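Local coordinates for protein tyrosine--tRNA ligase (PDB 2CYA) that probably attaches tyrosine to its cognate tRNA, first activating the amino acid with ATP and then transferring it to the tRNA acceptor end, at residues R12-T17 / K58-E64; T75-Y79 / M88-R92; R100-A105 / P340-V345. All coordinates share one frame. Residues are numbered along the deposited sequence.

Interaction 1: residues R12-T17 / K58-E64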
loop_
_atom_site.group_PDB
_atom_site.type_symbol
_atom_site.label_atom_id
_atom_site.label_comp_id
_atom_site.label_asym_id
_atom_site.label_seq_id
_atom_site.Cartn_x
_atom_site.Cartn_y
_atom_site.Cartn_z
ATOM N N ARG A 12 -36.769 -7.267 -0.797
ATOM C CA ARG A 12 -36.047 -8.343 -1.445
ATOM C C ARG A 12 -34.555 -8.242 -1.083
ATOM O O ARG A 12 -33.902 -9.246 -0.828
ATOM C CB ARG A 12 -36.230 -8.248 -2.958
ATOM C CG ARG A 12 -35.113 -8.890 -3.765
ATOM C CD ARG A 12 -35.669 -9.890 -4.743
ATOM N NE ARG A 12 -36.304 -10.996 -4.029
ATOM C CZ ARG A 12 -37.164 -11.845 -4.585
ATOM N NH1 ARG A 12 -37.496 -11.710 -5.864
ATOM N NH2 ARG A 12 -37.687 -12.830 -3.862
ATOM N N ILE A 13 -34.034 -7.019 -1.072
ATOM C CA ILE A 13 -32.638 -6.777 -0.727
ATOM C C ILE A 13 -32.420 -6.935 0.776
ATOM O O ILE A 13 -31.426 -7.523 1.207
ATOM C CB ILE A 13 -32.197 -5.344 -1.156
ATOM C CG1 ILE A 13 -32.115 -5.268 -2.674
ATOM C CG2 ILE A 13 -30.870 -4.984 -0.526
ATOM C CD1 ILE A 13 -31.929 -3.869 -3.200
ATOM N N ALA A 14 -33.353 -6.431 1.579
ATOM C CA ALA A 14 -33.213 -6.504 3.028
ATOM C C ALA A 14 -33.450 -7.872 3.651
ATOM O O ALA A 14 -32.905 -8.169 4.714
ATOM C CB ALA A 14 -34.135 -5.490 3.692
ATOM N N ARG A 15 -34.259 -8.697 2.998
ATOM C CA ARG A 15 -34.602 -10.020 3.518
ATOM C C ARG A 15 -33.411 -10.822 4.057
ATOM O O ARG A 15 -32.444 -11.084 3.348
ATOM C CB ARG A 15 -35.363 -10.823 2.439
ATOM C CG ARG A 15 -34.533 -11.835 1.658
ATOM C CD ARG A 15 -34.962 -11.976 0.191
ATOM N NE ARG A 15 -36.281 -12.564 0.027
ATOM C CZ ARG A 15 -36.587 -13.468 -0.900
ATOM N NH1 ARG A 15 -35.660 -13.896 -1.755
ATOM N NH2 ARG A 15 -37.825 -13.946 -0.975
ATOM N N ASN A 16 -33.496 -11.161 5.340
ATOM C CA ASN A 16 -32.503 -11.960 6.040
ATOM C C ASN A 16 -31.140 -11.338 6.351
ATOM O O ASN A 16 -30.231 -12.021 6.824
ATOM C CB ASN A 16 -32.313 -13.281 5.300
ATOM C CG ASN A 16 -33.516 -14.191 5.434
ATOM O OD1 ASN A 16 -33.979 -14.466 6.553
ATOM N ND2 ASN A 16 -34.034 -14.663 4.298
ATOM N N THR A 17 -30.996 -10.048 6.098
ATOM C CA THR A 17 -29.752 -9.384 6.401
ATOM C C THR A 17 -29.732 -9.036 7.888
ATOM O O THR A 17 -30.783 -8.949 8.534
ATOM C CB THR A 17 -29.622 -8.110 5.567
ATOM O OG1 THR A 17 -30.727 -7.243 5.848
ATOM C CG2 THR A 17 -29.630 -8.459 4.092
ATOM N N LYS A 58 -27.912 -13.945 -1.237
ATOM C CA LYS A 58 -28.117 -12.511 -1.177
ATOM C C LYS A 58 -27.691 -11.899 -2.515
ATOM O O LYS A 58 -28.317 -10.956 -2.995
ATOM C CB LYS A 58 -27.345 -11.912 -0.001
ATOM C CG LYS A 58 -27.678 -10.464 0.330
ATOM C CD LYS A 58 -29.192 -10.160 0.319
ATOM C CE LYS A 58 -29.983 -11.034 1.286
ATOM N NZ LYS A 58 -31.443 -10.691 1.198
ATOM N N VAL A 59 -26.642 -12.444 -3.128
ATOM C CA VAL A 59 -26.210 -11.944 -4.428
ATOM C C VAL A 59 -27.399 -12.144 -5.364
ATOM O O VAL A 59 -27.773 -11.247 -6.125
ATOM C CB VAL A 59 -24.986 -12.720 -4.968
ATOM C CG1 VAL A 59 -24.669 -12.270 -6.393
ATOM C CG2 VAL A 59 -23.775 -12.474 -4.053
ATOM N N LYS A 60 -28.001 -13.325 -5.297
ATOM C CA LYS A 60 -29.172 -13.619 -6.125
ATOM C C LYS A 60 -30.261 -12.571 -5.892
ATOM O O LYS A 60 -30.832 -12.071 -6.854
ATOM C CB LYS A 60 -29.736 -15.010 -5.815
ATOM C CG LYS A 60 -31.012 -15.318 -6.613
ATOM C CD LYS A 60 -31.394 -16.798 -6.542
ATOM C CE LYS A 60 -32.716 -17.061 -7.278
ATOM N NZ LYS A 60 -32.899 -18.497 -7.666
ATOM N N ASP A 61 -30.542 -12.229 -4.629
ATOM C CA ASP A 61 -31.563 -11.222 -4.327
ATOM C C ASP A 61 -31.231 -9.846 -4.943
ATOM O O ASP A 61 -32.090 -9.218 -5.564
ATOM C CB ASP A 61 -31.753 -11.022 -2.812
ATOM C CG ASP A 61 -32.398 -12.223 -2.114
ATOM O OD1 ASP A 61 -32.904 -13.116 -2.807
ATOM O OD2 ASP A 61 -32.404 -12.268 -0.858
ATOM N N LEU A 62 -30.001 -9.363 -4.753
ATOM C CA LEU A 62 -29.613 -8.063 -5.308
ATOM C C LEU A 62 -29.762 -8.025 -6.816
ATOM O O LEU A 62 -30.271 -7.046 -7.365
ATOM C CB LEU A 62 -28.176 -7.698 -4.918
ATOM C CG LEU A 62 -28.110 -6.846 -3.654
ATOM C CD1 LEU A 62 -28.686 -7.626 -2.477
ATOM C CD2 LEU A 62 -26.672 -6.453 -3.373
ATOM N N VAL A 63 -29.328 -9.087 -7.486
ATOM C CA VAL A 63 -29.448 -9.151 -8.941
ATOM C C VAL A 63 -30.921 -9.078 -9.384
ATOM O O VAL A 63 -31.249 -8.384 -10.343
ATOM C CB VAL A 63 -28.846 -10.466 -9.500
ATOM C CG1 VAL A 63 -29.256 -10.660 -10.970
ATOM C CG2 VAL A 63 -27.327 -10.437 -9.374
ATOM N N GLU A 64 -31.802 -9.795 -8.691
ATOM C CA GLU A 64 -33.221 -9.795 -9.064
ATOM C C GLU A 64 -33.870 -8.477 -8.680
ATOM O O GLU A 64 -34.955 -8.154 -9.152
ATOM C CB GLU A 64 -33.963 -10.983 -8.413
ATOM C CG GLU A 64 -33.366 -12.351 -8.798
ATOM C CD GLU A 64 -34.095 -13.552 -8.186
ATOM O OE1 GLU A 64 -34.649 -13.448 -7.061
ATOM O OE2 GLU A 64 -34.090 -14.618 -8.835
#
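The last turn of helix 5-14 meets the C-terminal half of helix 51-64, with Ile13 CA and Leu62 CA 5.6 Å apart. Arg15 leaves helical backbone angles inside a type II beta turn running from Ala14 to Thr17, closed by Thr17 N to Ala14 O at 3.0 Å and by Thr17 OG1 to the same Ala14 O at 2.6 Å. Lys58 NZ binds carbonyls at the helix end and in the turn after it, donating to Ile13 O at 3.2 Å and to Arg15 O at a very short 2.4 Å. Both helices lie against the central sheet of the class I Rossmann-fold catalytic domain, where Ile13 and Thr17 reach Ile209 of strand 207-211 and Lys58 touches Leu182 of strand 180-184. Asp61 links the charges: its OD1 takes a hydrogen-bonded salt bridge from Arg15 NH1 at 3.1 Å, and Lys58 NZ forms another with Asp61 OD2 at 2.8 Å, though the placing of OD2 is less certain. Arg15 also pairs with Asp288. Farther out, Arg12 NH1 sits 3.5 Å from Glu64 OE1, a salt bridge of charges alone because the oxygen lies over the guanidinium face. Beneath this polar layer, Ile13 CG2 packs on Leu62 CD1 at 3.9 Å.

Interaction 2: residues T75-Y79 / M88-R92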
loop_
_atom_site.group_PDB
_atom_site.type_symbol
_atom_site.label_atom_id
_atom_site.label_comp_id
_atom_site.label_asym_id
_atom_site.label_seq_id
_atom_site.Cartn_x
_atom_site.Cartn_y
_atom_site.Cartn_z
ATOM N N THR A 75 -8.270 -12.230 -4.391
ATOM C CA THR A 75 -7.103 -13.088 -4.309
ATOM C C THR A 75 -5.914 -12.471 -3.591
ATOM O O THR A 75 -5.242 -13.160 -2.825
ATOM C CB THR A 75 -6.656 -13.553 -5.709
ATOM O OG1 THR A 75 -6.253 -12.421 -6.484
ATOM C CG2 THR A 75 -7.815 -14.287 -6.425
ATOM N N TRP A 76 -5.659 -11.184 -3.822
ATOM C CA TRP A 76 -4.537 -10.530 -3.160
ATOM C C TRP A 76 -4.800 -10.420 -1.656
ATOM O O TRP A 76 -3.887 -10.533 -0.838
ATOM C CB TRP A 76 -4.275 -9.150 -3.794
ATOM C CG TRP A 76 -3.538 -9.266 -5.103
ATOM C CD1 TRP A 76 -3.759 -10.183 -6.093
ATOM C CD2 TRP A 76 -2.453 -8.442 -5.557
ATOM N NE1 TRP A 76 -2.881 -9.982 -7.136
ATOM C CE2 TRP A 76 -2.067 -8.922 -6.829
ATOM C CE3 TRP A 76 -1.770 -7.347 -5.012
ATOM C CZ2 TRP A 76 -1.025 -8.347 -7.561
ATOM C CZ3 TRP A 76 -0.731 -6.769 -5.746
ATOM C CH2 TRP A 76 -0.373 -7.271 -7.003
ATOM N N HIS A 77 -6.057 -10.230 -1.289
ATOM C CA HIS A 77 -6.412 -10.134 0.115
ATOM C C HIS A 77 -6.159 -11.487 0.779
ATOM O O HIS A 77 -5.663 -11.545 1.896
ATOM C CB HIS A 77 -7.890 -9.758 0.262
ATOM C CG HIS A 77 -8.245 -8.457 -0.384
ATOM N ND1 HIS A 77 -8.419 -7.294 0.334
ATOM C CD2 HIS A 77 -8.451 -8.134 -1.685
ATOM C CE1 HIS A 77 -8.721 -6.310 -0.493
ATOM N NE2 HIS A 77 -8.749 -6.791 -1.724
ATOM N N ALA A 78 -6.514 -12.574 0.088
ATOM C CA ALA A 78 -6.329 -13.926 0.631
ATOM C C ALA A 78 -4.833 -14.160 0.816
ATOM O O ALA A 78 -4.387 -14.762 1.807
ATOM C CB ALA A 78 -6.907 -14.972 -0.332
ATOM N N TYR A 79 -4.058 -13.686 -0.148
ATOM C CA TYR A 79 -2.612 -13.837 -0.048
ATOM C C TYR A 79 -2.139 -13.097 1.200
ATOM O O TYR A 79 -1.373 -13.625 1.989
ATOM C CB TYR A 79 -1.917 -13.252 -1.269
ATOM C CG TYR A 79 -0.403 -13.355 -1.203
ATOM C CD1 TYR A 79 0.251 -14.558 -1.464
ATOM C CD2 TYR A 79 0.371 -12.243 -0.896
ATOM C CE1 TYR A 79 1.643 -14.643 -1.425
ATOM C CE2 TYR A 79 1.763 -12.319 -0.857
ATOM C CZ TYR A 79 2.391 -13.516 -1.125
ATOM O OH TYR A 79 3.771 -13.570 -1.125
ATOM N N MET A 88 -1.015 -18.738 -4.857
ATOM C CA MET A 88 -1.969 -18.082 -5.737
ATOM C C MET A 88 -2.749 -19.004 -6.675
ATOM O O MET A 88 -3.888 -18.685 -7.043
ATOM C CB MET A 88 -1.263 -16.978 -6.538
ATOM C CG MET A 88 -0.781 -15.797 -5.680
ATOM S SD MET A 88 -2.123 -15.016 -4.701
ATOM C CE MET A 88 -2.979 -14.144 -6.002
ATOM N N ASP A 89 -2.149 -20.128 -7.071
ATOM C CA ASP A 89 -2.824 -21.077 -7.960
ATOM C C ASP A 89 -3.994 -21.755 -7.244
ATOM O O ASP A 89 -5.047 -22.005 -7.831
ATOM C CB ASP A 89 -1.863 -22.169 -8.428
ATOM C CG ASP A 89 -0.705 -21.627 -9.233
ATOM O OD1 ASP A 89 -0.953 -21.000 -10.283
ATOM O OD2 ASP A 89 0.456 -21.835 -8.808
ATOM N N LEU A 90 -3.775 -22.084 -5.980
ATOM C CA LEU A 90 -4.780 -22.736 -5.162
ATOM C C LEU A 90 -5.893 -21.746 -4.816
ATOM O O LEU A 90 -7.067 -22.111 -4.710
ATOM C CB LEU A 90 -4.123 -23.264 -3.890
ATOM C CG LEU A 90 -3.720 -24.741 -3.841
ATOM C CD1 LEU A 90 -3.222 -25.250 -5.190
ATOM C CD2 LEU A 90 -2.668 -24.896 -2.763
ATOM N N ILE A 91 -5.518 -20.485 -4.647
ATOM C CA ILE A 91 -6.499 -19.461 -4.329
ATOM C C ILE A 91 -7.407 -19.257 -5.541
ATOM O O ILE A 91 -8.621 -19.125 -5.395
ATOM C CB ILE A 91 -5.820 -18.139 -3.956
ATOM C CG1 ILE A 91 -5.085 -18.309 -2.630
ATOM C CG2 ILE A 91 -6.858 -17.003 -3.895
ATOM C CD1 ILE A 91 -4.337 -17.057 -2.174
ATOM N N ARG A 92 -6.813 -19.252 -6.731
ATOM C CA ARG A 92 -7.570 -19.083 -7.965
ATOM C C ARG A 92 -8.494 -20.275 -8.154
ATOM O O ARG A 92 -9.629 -20.127 -8.605
ATOM C CB ARG A 92 -6.633 -19.003 -9.174
ATOM C CG ARG A 92 -6.822 -17.748 -10.031
ATOM C CD ARG A 92 -5.660 -16.780 -9.864
ATOM N NE ARG A 92 -4.386 -17.451 -10.141
ATOM C CZ ARG A 92 -3.186 -16.880 -10.035
ATOM N NH1 ARG A 92 -3.083 -15.608 -9.655
ATOM N NH2 ARG A 92 -2.094 -17.592 -10.303
HETATM O O HOH W 1 -5.070 -13.516 -9.169
#
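Met88 reaches across to helix 75-80, laying its SD 3.9 Å from Tyr79 CB and 5.0 Å from the centroid of the Tyr79 ring, an oblique Met-aromatic contact. Its CE ends 3.7 Å from Thr75 OG1 and 4.0 Å from Trp76 CD1. One turn on, Ile91 points toward the partner helix: its CD1 meets Ala78 CB at 3.8 Å, and its CG2 meets Thr75 CG2 at 3.8 Å. The two helices are successive in the catalytic domain: helix 75-80 follows strand 68-73, and a short loop leads from it to helix 88-104; their short axes approach to 10.0 Å at 129°. Trp76 packs on Ile131 and Tyr79 on Arg132 of the second subunit, so the contact takes part in the dimer interface, while the Trp76 indole NE1 bonds to Glu118. On the inner side His77 stacks edge-to-face with Tyr165, a predicted tyrosine-binding residue. A water bridges Thr75 OG1, at 3.1 Å, and Arg92 NH1, from which it accepts at 2.9 Å.

Interaction 3: residues R100-A105 / P340-V345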
loop_
_atom_site.group_PDB
_atom_site.type_symbol
_atom_site.label_atom_id
_atom_site.label_comp_id
_atom_site.label_asym_id
_atom_site.label_seq_id
_atom_site.Cartn_x
_atom_site.Cartn_y
_atom_site.Cartn_z
ATOM N N ARG A 100 -18.731 -22.144 -9.690
ATOM C CA ARG A 100 -19.524 -23.323 -10.008
ATOM C C ARG A 100 -20.568 -23.565 -8.939
ATOM O O ARG A 100 -21.693 -23.953 -9.240
ATOM C CB ARG A 100 -18.623 -24.556 -10.143
ATOM C CG ARG A 100 -19.363 -25.855 -10.457
ATOM C CD ARG A 100 -20.215 -25.737 -11.706
ATOM N NE ARG A 100 -19.428 -25.293 -12.851
ATOM C CZ ARG A 100 -18.483 -26.020 -13.431
ATOM N NH1 ARG A 100 -18.211 -27.237 -12.973
ATOM N NH2 ARG A 100 -17.793 -25.521 -14.452
ATOM N N VAL A 101 -20.184 -23.345 -7.689
ATOM C CA VAL A 101 -21.099 -23.533 -6.577
ATOM C C VAL A 101 -22.239 -22.526 -6.677
ATOM O O VAL A 101 -23.403 -22.879 -6.474
ATOM C CB VAL A 101 -20.389 -23.327 -5.225
ATOM C CG1 VAL A 101 -21.434 -23.212 -4.104
ATOM C CG2 VAL A 101 -19.418 -24.498 -4.945
ATOM N N MET A 102 -21.912 -21.271 -6.985
ATOM C CA MET A 102 -22.940 -20.246 -7.083
ATOM C C MET A 102 -23.977 -20.577 -8.150
ATOM O O MET A 102 -25.170 -20.404 -7.930
ATOM C CB MET A 102 -22.323 -18.868 -7.358
ATOM C CG MET A 102 -21.611 -18.287 -6.145
ATOM S SD MET A 102 -20.772 -16.740 -6.504
ATOM C CE MET A 102 -22.191 -15.564 -6.635
ATOM N N GLU A 103 -23.511 -21.046 -9.300
ATOM C CA GLU A 103 -24.386 -21.409 -10.400
ATOM C C GLU A 103 -25.286 -22.566 -9.982
ATOM O O GLU A 103 -26.514 -22.487 -10.081
ATOM C CB GLU A 103 -23.540 -21.813 -11.614
ATOM C CG GLU A 103 -24.305 -22.558 -12.708
ATOM C CD GLU A 103 -23.474 -22.753 -13.979
ATOM O OE1 GLU A 103 -23.698 -22.013 -14.949
ATOM O OE2 GLU A 103 -22.591 -23.635 -14.003
ATOM N N ALA A 104 -24.659 -23.638 -9.499
ATOM C CA ALA A 104 -25.386 -24.818 -9.056
ATOM C C ALA A 104 -26.316 -24.494 -7.894
ATOM O O ALA A 104 -27.272 -25.223 -7.649
ATOM C CB ALA A 104 -24.404 -25.899 -8.644
ATOM N N ALA A 105 -26.048 -23.410 -7.173
ATOM C CA ALA A 105 -26.904 -23.055 -6.041
ATOM C C ALA A 105 -28.108 -22.251 -6.520
ATOM O O ALA A 105 -29.018 -21.960 -5.753
ATOM C CB ALA A 105 -26.120 -22.253 -4.992
ATOM N N PRO A 340 -27.019 -31.434 -5.234
ATOM C CA PRO A 340 -26.734 -30.901 -6.569
ATOM C C PRO A 340 -25.469 -30.038 -6.672
ATOM O O PRO A 340 -24.808 -30.035 -7.712
ATOM C CB PRO A 340 -28.015 -30.131 -6.923
ATOM C CG PRO A 340 -28.550 -29.732 -5.586
ATOM C CD PRO A 340 -28.328 -30.971 -4.752
ATOM N N ILE A 341 -25.137 -29.297 -5.614
ATOM C CA ILE A 341 -23.929 -28.473 -5.626
ATOM C C ILE A 341 -22.704 -29.383 -5.664
ATOM O O ILE A 341 -21.758 -29.164 -6.439
ATOM C CB ILE A 341 -23.860 -27.589 -4.382
ATOM C CG1 ILE A 341 -25.062 -26.638 -4.397
ATOM C CG2 ILE A 341 -22.521 -26.823 -4.344
ATOM C CD1 ILE A 341 -25.251 -25.847 -3.145
ATOM N N ARG A 342 -22.730 -30.406 -4.813
ATOM C CA ARG A 342 -21.655 -31.377 -4.742
ATOM C C ARG A 342 -21.471 -32.039 -6.110
ATOM O O ARG A 342 -20.342 -32.246 -6.570
ATOM C CB ARG A 342 -21.998 -32.433 -3.694
ATOM C CG ARG A 342 -20.904 -33.463 -3.443
ATOM C CD ARG A 342 -21.310 -34.350 -2.282
ATOM N NE ARG A 342 -22.601 -34.965 -2.552
ATOM C CZ ARG A 342 -23.489 -35.316 -1.631
ATOM N NH1 ARG A 342 -23.255 -35.121 -0.332
ATOM N NH2 ARG A 342 -24.629 -35.847 -2.024
ATOM N N GLY A 343 -22.585 -32.357 -6.764
ATOM C CA GLY A 343 -22.526 -32.982 -8.074
ATOM C C GLY A 343 -21.864 -32.125 -9.143
ATOM O O GLY A 343 -21.019 -32.613 -9.901
ATOM N N ALA A 344 -22.242 -30.851 -9.209
ATOM C CA ALA A 344 -21.668 -29.933 -10.191
ATOM C C ALA A 344 -20.166 -29.776 -10.001
ATOM O O ALA A 344 -19.431 -29.561 -10.958
ATOM C CB ALA A 344 -22.343 -28.568 -10.092
ATOM N N VAL A 345 -19.707 -29.872 -8.764
ATOM C CA VAL A 345 -18.286 -29.740 -8.483
ATOM C C VAL A 345 -17.520 -31.038 -8.729
ATOM O O VAL A 345 -16.552 -31.057 -9.490
ATOM C CB VAL A 345 -18.049 -29.324 -7.024
ATOM C CG1 VAL A 345 -16.543 -29.301 -6.718
ATOM C CG2 VAL A 345 -18.683 -27.958 -6.776
#
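Small alanine bumps set the spacing of this helix pair. The short axes of 100-104 and 340-345 approach to 8.8 Å and run at 136°, about midway between perpendicular and antiparallel, and the backbones come nearest where Ala104 CA lies 5.2 Å from Ile341 CA. Ala104 points at the partner helix and sets its CB between Ile341 and Ala344, 4.0 Å from Ile341 CA and 3.7 Å from Ala344 CB. Ile341 returns the fit with a longer side chain: CG2 rests 3.8 Å from Val101 CG1 and CD1 4.1 Å from Ala105 CB, so that it fills the hollow between Val101 and Ala105. A turn farther along, Val345 CG2 meets Val101 CG2 at 4.0 Å and Arg100 CG at 4.3 Å. Leu53 of helix 51-64 and Val250 close over Ile341, joining helix 323-346, near the C-terminus, to the Rossmann-fold core not far from ATP-binding Trp52, itself an inferred assignment. At the outer edge the aliphatic part of Arg100 lies along Ala344, CD to CB 3.9 Å, and its guanidinium turns edge-on to the backbone, NH1 giving a weak hydrogen bond to Ala344 O at 3.3 Å. The same NH1 forms a salt bridge with Asp348. The contact thus rests mainly on close apolar fit, with a single weak hydrogen bond between the segments at its polar margin.

Along the chain the contacts open in order: interaction 1 closes before interaction 2 begins, and interaction 2 before interaction 3. Interactions 1 and 2 lie on opposite sides of the chain's centre, their own centres about 27 Å apart. Helix 88-104 serves interactions 2 and 3, with its first turn in the one and its C-terminal end in the other; their centres are about 21 Å apart. Interactions 1 and 3, about 20 Å between centres, touch directly where Val59 CG1 packs 4.1 Å from Met102 CE. Helices 51-64 and 88-104 therefore connect the N-terminal helix 5-14, the dimer-side helix 75-80 and helix 323-346 around the catalytic domain's parallel strands.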